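Local structure of structural protein ORF273 (Acidianus two-tailed virus, 4ART) at residues F191-I194 with E195-V198; F99-F102 with L103-D107; G207-Y210 with D211-L214. The protein is a heat- and acid-stable structural protein of the Acidianus two-tailed virus virion with a new fold, although its precise role in the particle is not established. One frame throughout, in Å; residues are numbered along the deposited sequence.

Contact 1. Residues F191-I194 with E195-V198; sequences FNDI and ERIV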
loop_
_atom_site.group_PDB
_atom_site.type_symbol
_atom_site.label_atom_id
_atom_site.label_comp_id
_atom_site.label_asym_id
_atom_site.label_seq_id
_atom_site.Cartn_x
_atom_site.Cartn_y
_atom_site.Cartn_z
ATOM N N PHE A 191 3.912 2.794 21.013
ATOM C CA PHE A 191 4.403 2.424 19.698
ATOM C C PHE A 191 3.811 3.398 18.668
ATOM O O PHE A 191 4.548 3.949 17.854
ATOM C CB PHE A 191 4.017 0.972 19.366
ATOM C CG PHE A 191 4.514 0.505 18.030
ATOM C CD1 PHE A 191 3.772 0.730 16.873
ATOM C CD2 PHE A 191 5.703 -0.176 17.931
ATOM C CE1 PHE A 191 4.234 0.324 15.646
ATOM C CE2 PHE A 191 6.161 -0.586 16.702
ATOM C CZ PHE A 191 5.420 -0.324 15.568
ATOM N N ASN A 192 2.480 3.619 18.727
ATOM C CA ASN A 192 1.754 4.518 17.831
ATOM C C ASN A 192 2.241 5.961 17.887
ATOM O O ASN A 192 2.386 6.587 16.833
ATOM C CB ASN A 192 0.235 4.396 18.045
ATOM C CG ASN A 192 -0.325 3.057 17.619
ATOM O OD1 ASN A 192 0.229 2.354 16.754
ATOM N ND2 ASN A 192 -1.437 2.678 18.222
ATOM N N ASP A 193 2.490 6.479 19.109
ATOM C CA ASP A 193 3.000 7.838 19.344
ATOM C C ASP A 193 4.341 8.018 18.678
ATOM O O ASP A 193 4.547 9.041 18.023
ATOM C CB ASP A 193 3.119 8.170 20.855
ATOM C CG ASP A 193 1.799 8.301 21.581
ATOM O OD1 ASP A 193 0.802 8.689 20.932
ATOM O OD2 ASP A 193 1.770 8.042 22.811
ATOM N N ILE A 194 5.240 7.012 18.801
ATOM C CA ILE A 194 6.556 7.056 18.163
ATOM C C ILE A 194 6.401 7.001 16.642
ATOM O O ILE A 194 6.980 7.827 15.937
ATOM C CB ILE A 194 7.546 5.984 18.709
ATOM C CG1 ILE A 194 7.800 6.201 20.211
ATOM C CG2 ILE A 194 8.895 5.967 17.913
ATOM C CD1 ILE A 194 8.303 4.961 20.881
ATOM N N GLU A 195 5.599 6.049 16.153
ATOM C CA GLU A 195 5.335 5.868 14.733
ATOM C C GLU A 195 4.855 7.176 14.052
ATOM O O GLU A 195 5.347 7.538 12.974
ATOM C CB GLU A 195 4.331 4.707 14.544
ATOM C CG GLU A 195 4.031 4.485 13.087
ATOM C CD GLU A 195 3.899 3.067 12.606
ATOM O OE1 GLU A 195 3.006 2.346 13.089
ATOM O OE2 GLU A 195 4.454 2.817 11.520
ATOM N N ARG A 196 3.917 7.886 14.694
ATOM C CA ARG A 196 3.363 9.152 14.207
ATOM C C ARG A 196 4.460 10.225 14.003
ATOM O O ARG A 196 4.469 10.908 12.972
ATOM C CB ARG A 196 2.265 9.641 15.182
ATOM C CG ARG A 196 1.563 10.927 14.755
ATOM C CD ARG A 196 0.831 11.586 15.917
ATOM N NE ARG A 196 1.723 12.499 16.645
ATOM C CZ ARG A 196 2.287 12.248 17.827
ATOM N NH1 ARG A 196 2.019 11.120 18.473
ATOM N NH2 ARG A 196 3.102 13.138 18.384
ATOM N N ILE A 197 5.357 10.401 14.996
ATOM C CA ILE A 197 6.485 11.352 14.922
ATOM C C ILE A 197 7.437 11.020 13.748
ATOM O O ILE A 197 7.812 11.925 12.997
ATOM C CB ILE A 197 7.276 11.419 16.262
ATOM C CG1 ILE A 197 6.345 11.872 17.434
ATOM C CG2 ILE A 197 8.518 12.356 16.130
ATOM C CD1 ILE A 197 6.997 11.805 18.886
ATOM N N VAL A 198 7.837 9.742 13.633
ATOM C CA VAL A 198 8.784 9.246 12.623
ATOM C C VAL A 198 8.231 9.452 11.213
ATOM O O VAL A 198 8.943 10.003 10.356
ATOM C CB VAL A 198 9.230 7.751 12.871
ATOM C CG1 VAL A 198 10.131 7.202 11.762
ATOM C CG2 VAL A 198 9.823 7.545 14.256
HETATM O O HOH W 1 1.095 1.640 14.417
#
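Phe191 and Glu195 meet one turn apart in a local i to i+4 contact along helix 188-201, where that helix packs against helices 113-123 and 171-179 and also reaches the second subunit. The backbone link is direct: Glu195 N lies 2.9 Å from Phe191 O, the acceptor is approached in its carbonyl plane, and the angle at the hydrogen is 167°. Beside this bond CE1 of the Phe191 ring is 3.5 Å from Glu195 OE1, with ring and carboxylate planes 89° apart. The glutamate chain leaves with CG anti to its own N (chi1 -180°) and bends at the next torsion, which turns the carboxylate back toward the ring. Its OE2 is hydrogen-bonded to Ser114 OG, so the head group ties this helix to helix 113-123. A water 2.6 Å from Asn192 OD1 also approaches Glu195 OE1, but at 2.4 Å that second distance is too short for the bridge to be trusted.

Side chains three or four residues apart share a side of the alpha helix. On one side, Ile194 CG2 rests 4.1 Å from Val198 CG2; Leu117 and Leu179 touch Ile194, while Ile171 and Ile174 touch Val198, so both branched side chains belong to an apolar seam between helices. On another, in an i to i+3 pair, Arg196 folds at chi3 to bring NH1 over the preceding turn, 3.7 Å from Asp193 OD1, a long salt bridge; its firmer partner is Glu201, which pairs with NE. The backbone bonds of this turn are uneven: Ile197 N to Asp193 O is weak at 3.4 Å, whereas Val198 N to Ile194 O measures 3.1 Å. The Phe191 ring also meets the ring of Phe228 of the second subunit, its plane steeply inclined to that partner.

Contact 2. Residues F99-F102 with L103-D107; sequences FDEF and LFDID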
loop_
_atom_site.group_PDB
_atom_site.type_symbol
_atom_site.label_atom_id
_atom_site.label_comp_id
_atom_site.label_asym_id
_atom_site.label_seq_id
_atom_site.Cartn_x
_atom_site.Cartn_y
_atom_site.Cartn_z
ATOM N N PHE A 99 5.887 -2.213 -15.620
ATOM C CA PHE A 99 7.325 -1.948 -15.580
ATOM C C PHE A 99 7.735 -0.721 -14.790
ATOM O O PHE A 99 8.755 -0.746 -14.106
ATOM C CB PHE A 99 7.946 -1.916 -16.978
ATOM C CG PHE A 99 9.439 -2.167 -16.923
ATOM C CD1 PHE A 99 9.936 -3.438 -16.654
ATOM C CD2 PHE A 99 10.343 -1.133 -17.121
ATOM C CE1 PHE A 99 11.310 -3.671 -16.585
ATOM C CE2 PHE A 99 11.721 -1.373 -17.080
ATOM C CZ PHE A 99 12.194 -2.637 -16.795
ATOM N N ASP A 100 6.956 0.347 -14.895
ATOM C CA ASP A 100 7.209 1.602 -14.200
ATOM C C ASP A 100 7.098 1.418 -12.689
ATOM O O ASP A 100 7.906 1.968 -11.941
ATOM C CB ASP A 100 6.242 2.683 -14.698
ATOM C CG ASP A 100 6.369 3.001 -16.182
ATOM O OD1 ASP A 100 7.510 3.306 -16.640
ATOM O OD2 ASP A 100 5.339 2.939 -16.891
ATOM N N GLU A 101 6.107 0.618 -12.252
ATOM C CA GLU A 101 5.834 0.300 -10.851
ATOM C C GLU A 101 6.932 -0.599 -10.311
ATOM O O GLU A 101 7.385 -0.395 -9.186
ATOM C CB GLU A 101 4.468 -0.377 -10.714
ATOM C CG GLU A 101 3.960 -0.367 -9.283
ATOM C CD GLU A 101 2.534 -0.843 -9.104
ATOM O OE1 GLU A 101 1.677 -0.510 -9.956
ATOM O OE2 GLU A 101 2.269 -1.538 -8.095
ATOM N N PHE A 102 7.367 -1.580 -11.119
ATOM C CA PHE A 102 8.483 -2.471 -10.806
ATOM C C PHE A 102 9.737 -1.639 -10.504
ATOM O O PHE A 102 10.336 -1.805 -9.450
ATOM C CB PHE A 102 8.746 -3.430 -11.997
ATOM C CG PHE A 102 9.969 -4.311 -11.887
ATOM C CD1 PHE A 102 10.064 -5.282 -10.893
ATOM C CD2 PHE A 102 10.986 -4.229 -12.825
ATOM C CE1 PHE A 102 11.183 -6.112 -10.807
ATOM C CE2 PHE A 102 12.105 -5.067 -12.739
ATOM C CZ PHE A 102 12.193 -6.003 -11.735
ATOM N N LEU A 103 10.091 -0.706 -11.396
ATOM C CA LEU A 103 11.273 0.159 -11.214
ATOM C C LEU A 103 11.122 1.057 -9.998
ATOM O O LEU A 103 12.064 1.210 -9.221
ATOM C CB LEU A 103 11.536 0.987 -12.477
ATOM C CG LEU A 103 11.914 0.219 -13.738
ATOM C CD1 LEU A 103 12.156 1.192 -14.870
ATOM C CD2 LEU A 103 13.138 -0.692 -13.518
ATOM N N PHE A 104 9.911 1.582 -9.784
ATOM C CA PHE A 104 9.644 2.417 -8.618
ATOM C C PHE A 104 9.787 1.623 -7.302
ATOM O O PHE A 104 10.391 2.105 -6.348
ATOM C CB PHE A 104 8.284 3.117 -8.739
ATOM C CG PHE A 104 7.954 3.943 -7.538
ATOM C CD1 PHE A 104 8.522 5.205 -7.368
ATOM C CD2 PHE A 104 7.097 3.457 -6.562
ATOM C CE1 PHE A 104 8.268 5.952 -6.220
ATOM C CE2 PHE A 104 6.808 4.228 -5.436
ATOM C CZ PHE A 104 7.391 5.476 -5.276
ATOM N N ASP A 105 9.238 0.411 -7.260
ATOM C CA ASP A 105 9.338 -0.471 -6.103
ATOM C C ASP A 105 10.802 -0.829 -5.810
ATOM O O ASP A 105 11.166 -0.869 -4.653
ATOM C CB ASP A 105 8.515 -1.753 -6.319
ATOM C CG ASP A 105 7.000 -1.578 -6.274
ATOM O OD1 ASP A 105 6.531 -0.408 -6.154
ATOM O OD2 ASP A 105 6.284 -2.596 -6.409
ATOM N N ILE A 106 11.643 -1.044 -6.861
ATOM C CA ILE A 106 13.092 -1.354 -6.778
ATOM C C ILE A 106 13.846 -0.197 -6.119
ATOM O O ILE A 106 14.644 -0.401 -5.207
ATOM C CB ILE A 106 13.707 -1.582 -8.209
ATOM C CG1 ILE A 106 13.255 -2.882 -8.859
ATOM C CG2 ILE A 106 15.254 -1.463 -8.230
ATOM C CD1 ILE A 106 13.777 -3.003 -10.324
ATOM N N ASP A 107 13.616 1.008 -6.649
ATOM C CA ASP A 107 14.308 2.240 -6.288
ATOM C C ASP A 107 13.817 2.941 -4.999
ATOM O O ASP A 107 14.609 3.609 -4.328
ATOM C CB ASP A 107 14.364 3.176 -7.525
ATOM C CG ASP A 107 15.034 2.545 -8.747
ATOM O OD1 ASP A 107 16.067 1.843 -8.567
ATOM O OD2 ASP A 107 14.538 2.768 -9.884
#
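From Leu103 to Ile106, four successive amides bond back to the carbonyls of Phe99 to Phe102, the tightest being Asp105 N to Glu101 O at 2.8 Å with 162° at the hydrogen. This is the i to i+4 pattern of an alpha helix, here the short helix 99-108, which follows strand 87-96 and lies on the mixed seven-stranded sheet. Phe102 and Ile106 lie on the side turned to that sheet: Tyr154 and Ala156 of strand 154-161, Val144 and Glu146 of strand 139-146, and Thr96 all touch Phe102, and Ala156 touches Ile106 too.

Within that side the two residues make a CH-pi contact. Ile106 CD1 sits over one face of the Phe102 ring, 3.8 Å from its centroid and 19° off the ring normal, displaced toward the rim so that the nearest ring atom is CE2, at 3.6 Å from CD1. The isoleucine CG1 lies beside the backbone N (chi1 -71°) and the next torsion is extended, which sends CD1 back along the helix to the aromatic ring one turn earlier. A second apolar pair, again four residues apart, is Phe99 with Leu103: Leu103 CD1 is 3.4 Å from Phe99 CE2, while the other branch, CD2, lies 3.9 Å from Phe99 CZ, so the two methyls border neighbouring parts of the ring, meeting at CE2.

Glu101 and Asp105, next along the helix surface, also touch strands: Glu101 meets Thr96, Asp105 meets Asp94 and Val144. Glu101 OE2 and Asp105 OD2 are 4.5 Å apart, a like-charge approach that could raise the proton affinity of either carboxylate. Asp105 also turns its head group back over the preceding turn, where OD1 lies 3.2 Å from Glu101 O, two acceptors side by side without a hydrogen bond between them.

Contact 3. Residues G207-Y210 with D211-L214; sequences GYTY and DEAL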
loop_
_atom_site.group_PDB
_atom_site.type_symbol
_atom_site.label_atom_id
_atom_site.label_comp_id
_atom_site.label_asym_id
_atom_site.label_seq_id
_atom_site.Cartn_x
_atom_site.Cartn_y
_atom_site.Cartn_z
ATOM N N GLY A 207 12.966 18.472 3.451
ATOM C CA GLY A 207 11.960 19.226 4.185
ATOM C C GLY A 207 10.602 18.566 4.316
ATOM O O GLY A 207 9.686 19.142 4.909
ATOM N N TYR A 208 10.448 17.376 3.740
ATOM C CA TYR A 208 9.182 16.649 3.765
ATOM C C TYR A 208 9.160 15.610 4.855
ATOM O O TYR A 208 10.185 14.983 5.164
ATOM C CB TYR A 208 8.975 15.922 2.425
ATOM C CG TYR A 208 8.843 16.858 1.246
ATOM C CD1 TYR A 208 7.651 17.524 0.996
ATOM C CD2 TYR A 208 9.895 17.034 0.350
ATOM C CE1 TYR A 208 7.528 18.406 -0.071
ATOM C CE2 TYR A 208 9.767 17.884 -0.754
ATOM C CZ TYR A 208 8.574 18.552 -0.968
ATOM O OH TYR A 208 8.417 19.381 -2.050
ATOM N N THR A 209 7.967 15.365 5.379
ATOM C CA THR A 209 7.736 14.286 6.328
ATOM C C THR A 209 7.896 13.015 5.483
ATOM O O THR A 209 7.833 13.096 4.246
ATOM C CB THR A 209 6.348 14.340 6.912
ATOM O OG1 THR A 209 5.377 14.191 5.877
ATOM C CG2 THR A 209 6.092 15.556 7.748
ATOM N N TYR A 210 8.093 11.860 6.136
ATOM C CA TYR A 210 8.290 10.570 5.459
ATOM C C TYR A 210 7.113 10.189 4.563
ATOM O O TYR A 210 7.318 9.664 3.467
ATOM C CB TYR A 210 8.522 9.477 6.513
ATOM C CG TYR A 210 8.884 8.135 5.914
ATOM C CD1 TYR A 210 10.190 7.855 5.515
ATOM C CD2 TYR A 210 7.920 7.147 5.739
ATOM C CE1 TYR A 210 10.523 6.625 4.944
ATOM C CE2 TYR A 210 8.234 5.930 5.139
ATOM C CZ TYR A 210 9.541 5.663 4.775
ATOM O OH TYR A 210 9.841 4.447 4.236
ATOM N N ASP A 211 5.880 10.396 5.050
ATOM C CA ASP A 211 4.697 10.026 4.276
ATOM C C ASP A 211 4.570 10.843 2.989
ATOM O O ASP A 211 4.209 10.292 1.954
ATOM C CB ASP A 211 3.425 10.048 5.161
ATOM C CG ASP A 211 3.323 8.863 6.130
ATOM O OD1 ASP A 211 4.243 8.026 6.142
ATOM O OD2 ASP A 211 2.318 8.793 6.905
ATOM N N GLU A 212 4.937 12.139 3.027
ATOM C CA GLU A 212 4.975 12.971 1.805
ATOM C C GLU A 212 6.082 12.465 0.872
ATOM O O GLU A 212 5.910 12.467 -0.347
ATOM C CB GLU A 212 5.351 14.401 2.167
ATOM C CG GLU A 212 4.250 15.127 2.880
ATOM C CD GLU A 212 4.703 16.481 3.343
ATOM O OE1 GLU A 212 5.479 16.558 4.327
ATOM O OE2 GLU A 212 4.337 17.464 2.665
ATOM N N ALA A 213 7.225 12.040 1.452
ATOM C CA ALA A 213 8.363 11.534 0.674
ATOM C C ALA A 213 8.060 10.203 -0.032
ATOM O O ALA A 213 8.717 9.865 -1.008
ATOM C CB ALA A 213 9.597 11.407 1.564
ATOM N N LEU A 214 7.056 9.460 0.430
ATOM C CA LEU A 214 6.644 8.236 -0.250
ATOM C C LEU A 214 5.727 8.660 -1.408
ATOM O O LEU A 214 5.888 8.190 -2.520
ATOM C CB LEU A 214 5.818 7.327 0.702
ATOM C CG LEU A 214 6.522 6.503 1.792
ATOM C CD1 LEU A 214 5.483 5.822 2.678
ATOM C CD2 LEU A 214 7.455 5.448 1.191
HETATM O O HOH W 2 6.449 18.860 5.477
#
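Tyr208 and Glu212 cross at about a right angle: the carboxylate lies at the edge of the tyrosine ring, the two planes 83° apart, with Glu212 OE2 3.7 Å from Tyr208 CD1. The other carboxylate oxygen turns to the backbone. Thr209 N donates to Glu212 OE1 over 3.0 Å with 162° at the hydrogen, meeting that oxygen on its anti side, 30° out of the carboxylate plane. Thr209 is the N-cap of helix 210-221, and a glutamate three residues on that accepts from the N-cap amide forms one half of a capping box. Thr209 OG1 is also 2.8 Å from Glu212 OE1, but it has a further partner in Glu200 OE1 of the second subunit. A water, 2.8 Å from Glu212 OE1, adds a bridge to Gly207 O, while OE2 takes a hydrogen bond from Asn192 ND2 of the second subunit.

Beyond the cap, Leu214 comes obliquely to the Tyr210 ring, CD1 3.7 Å from CE2, and Asp211 OD1 lies in the plane of that ring at its edge, 3.8 Å from Tyr210 CD2. The same OD1 forms a salt bridge with Arg215 of the second subunit.

How the contacts relate
The three contacts follow one another along the chain in the order 2, 1, 3. Contact 1 lies on helix 188-201 and contact 3 at the start of the next helix, 210-221; their centres are about 15 Å apart, and they touch where Val198 O is 3.9 Å from Tyr210 CB. Both also reach the second subunit, and they meet there across chains, since Asn192 of one copy bonds Glu212 of the other. Contact 2 stands apart from contact 1, centres about 28 Å and nearest atoms about 16 Å away, but brushes contact 3 through Phe104 CZ and Leu214 O, 4.1 Å apart. A glycerol near Phe191 and a sulfate near Glu195, both probably from the crystallisation liquor, lie beside contact 1.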